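Local coordinates for lactate dehydrogenase (Eimeria maxima, PDB 6CT6) that catalyses the NADH-dependent reduction of pyruvate to lactate, as a member of the lactate/malate dehydrogenase family, at the interface of chains A and B. Numbering follows the deposited sequence. Chains: chain A/B, Lactate dehydrogenase.

Contact 1: the interface of chains A and B. Residues chain A 158, 162, 165, 248-249, 252, 263; chain B 58-61.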
ATOM      1  N   MET A 158       4.002 -18.194   5.198  1.00 27.12           N
ATOM      2  CA  MET A 158       3.633 -17.106   6.101  1.00 30.74           C
ATOM      3  C   MET A 158       2.268 -16.534   5.733  1.00 28.45           C
ATOM      4  O   MET A 158       1.464 -16.210   6.618  1.00 26.89           O
ATOM      5  CB  MET A 158       4.704 -16.015   6.071  1.00 29.00           C
ATOM      6  CG  MET A 158       4.436 -14.830   6.998  1.00 32.52           C
ATOM      7  SD  MET A 158       4.203 -15.323   8.717  1.00 30.80           S
ATOM      8  CE  MET A 158       4.174 -13.731   9.543  1.00 34.21           C
ATOM      9  N   SER A 162      -1.016 -17.025   8.109  1.00 26.67           N
ATOM     10  CA  SER A 162      -1.693 -15.837   8.624  1.00 29.29           C
ATOM     11  C   SER A 162      -3.190 -15.899   8.372  1.00 29.06           C
ATOM     12  O   SER A 162      -3.977 -15.364   9.161  1.00 25.50           O
ATOM     13  CB  SER A 162      -1.107 -14.576   7.989  1.00 29.10           C
ATOM     14  OG  SER A 162       0.226 -14.361   8.425  1.00 34.73           O
ATOM     15  N   ARG A 165      -4.608 -18.376  10.965  1.00 25.66           N
ATOM     16  CA  ARG A 165      -4.620 -17.727  12.272  1.00 26.46           C
ATOM     17  C   ARG A 165      -5.754 -16.713  12.381  1.00 27.78           C
ATOM     18  O   ARG A 165      -6.419 -16.627  13.420  1.00 28.17           O
ATOM     19  CB  ARG A 165      -3.269 -17.062  12.520  1.00 22.98           C
ATOM     20  CG  ARG A 165      -2.115 -18.050  12.645  1.00 24.19           C
ATOM     21  CD  ARG A 165      -0.771 -17.340  12.663  1.00 29.83           C
ATOM     22  NE  ARG A 165      -0.802 -16.159  13.522  1.00 29.49           N
ATOM     23  CZ  ARG A 165      -0.483 -14.923  13.145  1.00 28.19           C
ATOM     24  NH1 ARG A 165      -0.066 -14.663  11.915  1.00 28.27           N
ATOM     25  NH2 ARG A 165      -0.569 -13.936  14.025  1.00 28.82           N
ATOM     26  N   THR A 248       3.458  -7.994   2.831  1.00 24.21           N
ATOM     27  CA  THR A 248       3.910  -7.835   4.209  1.00 25.98           C
ATOM     28  C   THR A 248       4.580  -9.108   4.715  1.00 26.20           C
ATOM     29  O   THR A 248       5.583  -9.042   5.432  1.00 23.95           O
ATOM     30  CB  THR A 248       2.730  -7.442   5.099  1.00 23.22           C
ATOM     31  OG1 THR A 248       2.084  -6.287   4.545  1.00 25.35           O
ATOM     32  CG2 THR A 248       3.188  -7.123   6.520  1.00 24.47           C
ATOM     33  N   SER A 249       4.053 -10.273   4.332  1.00 26.53           N
ATOM     34  CA  SER A 249       4.673 -11.538   4.720  1.00 25.15           C
ATOM     35  C   SER A 249       6.126 -11.597   4.269  1.00 27.31           C
ATOM     36  O   SER A 249       7.018 -11.949   5.052  1.00 29.96           O
ATOM     37  CB  SER A 249       3.883 -12.711   4.135  1.00 26.14           C
ATOM     38  OG  SER A 249       2.645 -12.895   4.805  1.00 26.50           O
ATOM     39  N   LEU A 252       8.420  -9.119   6.247  1.00 24.61           N
ATOM     40  CA  LEU A 252       8.755  -9.561   7.598  1.00 26.32           C
ATOM     41  C   LEU A 252       9.848 -10.623   7.583  1.00 26.79           C
ATOM     42  O   LEU A 252      10.679 -10.664   8.494  1.00 24.43           O
ATOM     43  CB  LEU A 252       7.515 -10.088   8.319  1.00 26.46           C
ATOM     44  CG  LEU A 252       6.444  -9.068   8.717  1.00 28.73           C
ATOM     45  CD1 LEU A 252       5.383  -9.766   9.543  1.00 29.45           C
ATOM     46  CD2 LEU A 252       7.016  -7.877   9.490  1.00 32.05           C
ATOM     47  N   ARG A 263      13.099 -14.962  13.947  1.00 26.88           N
ATOM     48  CA  ARG A 263      11.692 -15.330  13.973  1.00 28.95           C
ATOM     49  C   ARG A 263      11.451 -16.568  13.117  1.00 27.67           C
ATOM     50  O   ARG A 263      12.188 -16.858  12.170  1.00 27.01           O
ATOM     51  CB  ARG A 263      10.817 -14.181  13.472  1.00 26.84           C
ATOM     52  CG  ARG A 263      10.446 -13.175  14.544  1.00 30.91           C
ATOM     53  CD  ARG A 263       9.476 -12.130  14.010  1.00 33.35           C
ATOM     54  NE  ARG A 263       8.202 -12.723  13.614  1.00 33.03           N
ATOM     55  CZ  ARG A 263       7.133 -12.030  13.226  1.00 37.07           C
ATOM     56  NH1 ARG A 263       7.171 -10.704  13.179  1.00 36.00           N
ATOM     57  NH2 ARG A 263       6.021 -12.667  12.886  1.00 35.50           N
TER
ATOM     58  N   SER B  58      -3.517  -9.946  10.582  1.00 25.15           N
ATOM     59  CA  SER B  58      -2.989 -11.141  11.234  1.00 24.91           C
ATOM     60  C   SER B  58      -1.494 -11.296  10.975  1.00 25.03           C
ATOM     61  O   SER B  58      -0.741 -11.705  11.869  1.00 24.52           O
ATOM     62  CB  SER B  58      -3.759 -12.371  10.751  1.00 27.61           C
ATOM     63  OG  SER B  58      -3.267 -13.559  11.341  1.00 30.59           O
ATOM     64  N   VAL B  59      -1.043 -10.976   9.757  1.00 24.08           N
ATOM     65  CA  VAL B  59       0.390 -11.011   9.463  1.00 23.93           C
ATOM     66  C   VAL B  59       1.159 -10.174  10.479  1.00 24.47           C
ATOM     67  O   VAL B  59       2.242 -10.566  10.933  1.00 25.72           O
ATOM     68  CB  VAL B  59       0.664 -10.534   8.021  1.00 26.12           C
ATOM     69  CG1 VAL B  59       2.170 -10.433   7.761  1.00 25.76           C
ATOM     70  CG2 VAL B  59       0.007 -11.461   6.992  1.00 26.27           C
ATOM     71  N   VAL B  60       0.624  -9.011  10.849  1.00 24.53           N
ATOM     72  CA  VAL B  60       1.300  -8.110  11.782  1.00 27.37           C
ATOM     73  C   VAL B  60       0.713  -8.204  13.195  1.00 24.74           C
ATOM     74  O   VAL B  60       0.917  -7.303  14.006  1.00 27.20           O
ATOM     75  CB  VAL B  60       1.295  -6.657  11.278  1.00 25.69           C
ATOM     76  CG1 VAL B  60       2.048  -6.542   9.959  1.00 28.01           C
ATOM     77  CG2 VAL B  60      -0.125  -6.127  11.135  1.00 24.59           C
ATOM     78  N   ASP B  61      -0.022  -9.274  13.498  1.00 28.27           N
ATOM     79  CA  ASP B  61      -0.360  -9.649  14.873  1.00 27.15           C
ATOM     80  C   ASP B  61      -1.371  -8.711  15.536  1.00 29.84           C
ATOM     81  O   ASP B  61      -1.347  -8.551  16.760  1.00 27.18           O
ATOM     82  CB  ASP B  61       0.898  -9.728  15.750  1.00 27.99           C
ATOM     83  CG  ASP B  61       1.857 -10.816  15.308  1.00 28.14           C
ATOM     84  OD1 ASP B  61       1.383 -11.917  14.956  1.00 31.60           O
ATOM     85  OD2 ASP B  61       3.083 -10.572  15.313  1.00 29.92           O
TER
HETATM   86  O   HOH W   1       4.265  -9.943  12.785  1.00 31.49           O
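The guanidinium of A:Arg165 has the hydroxyl OG of B:Ser58 over one face, 3.4 Å above the plane and offset toward the rim, while its NH2 group meets the carboxylate of B:Asp61. Across the patch, the guanidinium of A:Arg263 holds a water in its plane, at the edge. In this lactate/malate dehydrogenase subunit A:Arg165 thus binds the C-terminal end of the partner's helix 45-59 and the loop after it directly, and A:Arg263 reaches them through the water.

A:Arg165 turns toward that helix end through a bend at chi3. Its NH1 hydrogen-bonds the backbone O of B:Ser58 at 3.0 Å, coming from well above the carbonyl plane, with 137° at the hydrogen; the second bond to this O, from NH2, is weak. NH2 also forms a salt bridge with OD1 of B:Asp61 at 3.0 Å, but its N-H points away and the two planes stand 68° apart, so the attraction is electrostatic rather than a paired hydrogen bond. OG of B:Ser58, anti to its backbone N (chi1 179°), donates in the carbonyl plane to a lone pair of A:Ser162 O at 2.9 Å.

The water binds NH1 of A:Arg263 at 3.0 Å, and more loosely NH2, and joins them to B:Val59 O and to OD2 of B:Asp61. OD1 of the aspartate therefore meets one arginine directly and OD2 the other through the water, which would be expected to favour its charged form.

B:Val59 supplies the apolar contact, its two branches going to different partners. CG1 meets CG2 of A:Thr248 and CD1 of A:Leu252, both at 3.7 Å, and CG2 presses on CB of A:Ser162, a tight 3.5 Å. The hydroxyl of A:Ser162 is tied back to A:Met158 O, within helix 157-172. The methyl CG1 of B:Val60 also touches A:Thr248 CG2, the side chains crossing at about a right angle.

Contact 2: the interface of chains A and B. Residues chain A 163, 229, 232-233, 236; chain B 47-48, 51-52, 55.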
ATOM      1  N   ARG A 163      -3.600 -16.549   7.281  1.00 26.69           N
ATOM      2  CA  ARG A 163      -5.019 -16.706   6.986  1.00 25.65           C
ATOM      3  C   ARG A 163      -5.669 -17.676   7.962  1.00 22.77           C
ATOM      4  O   ARG A 163      -6.742 -17.397   8.509  1.00 27.78           O
ATOM      5  CB  ARG A 163      -5.189 -17.178   5.541  1.00 25.78           C
ATOM      6  CG  ARG A 163      -4.739 -16.143   4.522  1.00 28.66           C
ATOM      7  CD  ARG A 163      -4.592 -16.712   3.118  1.00 27.19           C
ATOM      8  NE  ARG A 163      -4.490 -15.647   2.123  1.00 28.00           N
ATOM      9  CZ  ARG A 163      -4.175 -15.835   0.844  1.00 32.63           C
ATOM     10  NH1 ARG A 163      -3.916 -17.055   0.384  1.00 29.47           N
ATOM     11  NH2 ARG A 163      -4.111 -14.798   0.018  1.00 28.24           N
ATOM     12  N   ALA A 229      -8.741 -19.568   0.328  1.00 31.55           N
ATOM     13  CA  ALA A 229      -8.702 -18.129   0.577  1.00 30.82           C
ATOM     14  C   ALA A 229      -8.217 -17.358  -0.645  1.00 26.28           C
ATOM     15  O   ALA A 229      -8.823 -16.352  -1.035  1.00 28.85           O
ATOM     16  CB  ALA A 229      -7.809 -17.835   1.781  1.00 26.98           C
ATOM     17  N   ASP A 232     -10.848 -17.221  -3.254  1.00 31.50           N
ATOM     18  CA  ASP A 232     -11.954 -16.376  -2.814  1.00 31.76           C
ATOM     19  C   ASP A 232     -11.651 -14.906  -3.072  1.00 34.05           C
ATOM     20  O   ASP A 232     -12.526 -14.151  -3.515  1.00 32.64           O
ATOM     21  CB  ASP A 232     -12.245 -16.608  -1.329  1.00 31.00           C
ATOM     22  CG  ASP A 232     -12.880 -17.958  -1.058  1.00 37.15           C
ATOM     23  OD1 ASP A 232     -13.421 -18.563  -2.008  1.00 40.89           O
ATOM     24  OD2 ASP A 232     -12.849 -18.413   0.105  1.00 36.30           O
ATOM     25  N   ILE A 233     -10.413 -14.482  -2.801  1.00 31.70           N
ATOM     26  CA  ILE A 233     -10.029 -13.092  -3.033  1.00 30.72           C
ATOM     27  C   ILE A 233     -10.055 -12.774  -4.526  1.00 32.18           C
ATOM     28  O   ILE A 233     -10.629 -11.765  -4.952  1.00 29.18           O
ATOM     29  CB  ILE A 233      -8.649 -12.813  -2.409  1.00 32.40           C
ATOM     30  CG1 ILE A 233      -8.760 -12.837  -0.878  1.00 30.76           C
ATOM     31  CG2 ILE A 233      -8.092 -11.471  -2.876  1.00 28.24           C
ATOM     32  CD1 ILE A 233      -7.435 -12.695  -0.141  1.00 30.29           C
ATOM     33  N   LEU A 236     -13.563 -12.243  -5.616  1.00 30.57           N
ATOM     34  CA  LEU A 236     -14.174 -11.004  -5.149  1.00 33.54           C
ATOM     35  C   LEU A 236     -13.590  -9.792  -5.865  1.00 32.03           C
ATOM     36  O   LEU A 236     -14.321  -8.854  -6.204  1.00 31.18           O
ATOM     37  CB  LEU A 236     -13.995 -10.876  -3.637  1.00 32.42           C
ATOM     38  CG  LEU A 236     -14.802 -11.885  -2.816  1.00 33.19           C
ATOM     39  CD1 LEU A 236     -14.372 -11.877  -1.359  1.00 33.39           C
ATOM     40  CD2 LEU A 236     -16.288 -11.580  -2.926  1.00 32.30           C
TER
ATOM     41  N   MET B  47     -14.881  -6.111  -1.005  1.00 29.42           N
ATOM     42  CA  MET B  47     -14.841  -7.283  -0.135  1.00 28.72           C
ATOM     43  C   MET B  47     -13.577  -8.102  -0.364  1.00 27.79           C
ATOM     44  O   MET B  47     -13.038  -8.685   0.584  1.00 28.29           O
ATOM     45  CB  MET B  47     -16.076  -8.156  -0.356  1.00 29.99           C
ATOM     46  CG  MET B  47     -17.379  -7.581   0.194  1.00 30.48           C
ATOM     47  SD  MET B  47     -18.026  -6.210  -0.789  1.00 34.22           S
ATOM     48  CE  MET B  47     -19.761  -6.233  -0.335  1.00 37.20           C
ATOM     49  N   GLY B  48     -13.088  -8.151  -1.603  1.00 25.33           N
ATOM     50  CA  GLY B  48     -11.837  -8.844  -1.863  1.00 28.30           C
ATOM     51  C   GLY B  48     -10.656  -8.159  -1.199  1.00 31.21           C
ATOM     52  O   GLY B  48      -9.807  -8.810  -0.584  1.00 27.47           O
ATOM     53  N   MET B  51     -10.831  -8.624   2.615  1.00 25.45           N
ATOM     54  CA  MET B  51     -10.406  -9.955   3.036  1.00 27.56           C
ATOM     55  C   MET B  51      -8.887 -10.041   3.080  1.00 25.91           C
ATOM     56  O   MET B  51      -8.304 -10.531   4.055  1.00 25.42           O
ATOM     57  CB  MET B  51     -11.001 -10.996   2.085  1.00 26.43           C
ATOM     58  CG  MET B  51     -10.648 -12.445   2.392  1.00 30.18           C
ATOM     59  SD  MET B  51     -11.588 -13.605   1.361  1.00 32.81           S
ATOM     60  CE  MET B  51     -13.266 -13.311   1.923  1.00 30.40           C
ATOM     61  N   ASP B  52      -8.231  -9.555   2.026  1.00 22.70           N
ATOM     62  CA  ASP B  52      -6.773  -9.471   2.005  1.00 25.72           C
ATOM     63  C   ASP B  52      -6.240  -8.676   3.194  1.00 26.15           C
ATOM     64  O   ASP B  52      -5.235  -9.053   3.808  1.00 24.93           O
ATOM     65  CB  ASP B  52      -6.334  -8.834   0.687  1.00 25.60           C
ATOM     66  CG  ASP B  52      -4.837  -8.888   0.469  1.00 25.35           C
ATOM     67  OD1 ASP B  52      -4.148  -9.656   1.170  1.00 27.09           O
ATOM     68  OD2 ASP B  52      -4.351  -8.162  -0.425  1.00 27.74           O
ATOM     69  N   HIS B  55      -6.433 -10.474   6.517  1.00 25.58           N
ATOM     70  CA  HIS B  55      -5.259 -11.338   6.579  1.00 23.26           C
ATOM     71  C   HIS B  55      -4.014 -10.542   6.947  1.00 27.51           C
ATOM     72  O   HIS B  55      -3.201 -10.990   7.765  1.00 25.02           O
ATOM     73  CB  HIS B  55      -5.056 -12.046   5.240  1.00 25.14           C
ATOM     74  CG  HIS B  55      -6.226 -12.878   4.810  1.00 26.75           C
ATOM     75  ND1 HIS B  55      -6.406 -13.288   3.506  1.00 26.46           N
ATOM     76  CD2 HIS B  55      -7.271 -13.382   5.511  1.00 26.77           C
ATOM     77  CE1 HIS B  55      -7.513 -14.005   3.422  1.00 30.87           C
ATOM     78  NE2 HIS B  55      -8.057 -14.078   4.624  1.00 24.62           N
TER
HETATM   79  O   HOH W   2      -4.461 -12.190   1.622  1.00 26.66           O
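Helix packs on helix in this subunit interface, where B:His55, B:Met51 and B:Gly48 of helix 45-59 lie against helices 157-172 and 216-237 of chain A and join the two chains of the deposited assembly. It is probably the dimer contact of the lactate/malate dehydrogenase family; lactate dehydrogenases usually assemble further, into tetramers.

The imidazole of B:His55 is sandwiched. A:Arg163 CG sits over the centre of one face, 3.5 Å from the ring centroid, in a CH-pi contact, and the backbone O of B:Met51 lies over the opposite face. The arginine runs extended from CG to NE past the ring, its guanidinium plane turned 63° from the imidazole. A water in both planes bridges their edges: ND1 of B:His55 is 2.9 Å from it, and NH2 of A:Arg163 is 3.1 Å away. The same water reaches OD1 of B:Asp52 at 2.6 Å, which holds it from a third direction.

A:Ile233 points CD1 tip to tip at CE1 of B:His55, 3.8 Å apart, while its CG1 meets the sulphur SD of B:Met51 at 3.7 Å. With CG anti to the backbone N (chi1 -180°) and a bend at chi3, B:Met51 carries CE over to A:Leu236 CD1. Farther along, A:Leu236 CB rests on B:Gly48 CA at 3.5 Å, a tight contact where the helix backbone itself is the surface.

About 15 Å separates the centres of contact 1 and contact 2, and one helix of chain B, 45-59, runs through both: its last turn and the loop after it serve contact 1, its earlier turns contact 2. On chain A they share helix 157-172, where the neighbours A:Ser162 and A:Arg163 face different contacts. Helix 244-258 and the start of strand 263-272 join in at contact 1, helix 216-237 at contact 2. A:Arg163 is also the family's substrate-binding arginine, which pairs with the substrate carboxylate, so the interface borders the active site and may help steady it. Two-fold symmetry repeats both contacts with the chains exchanged.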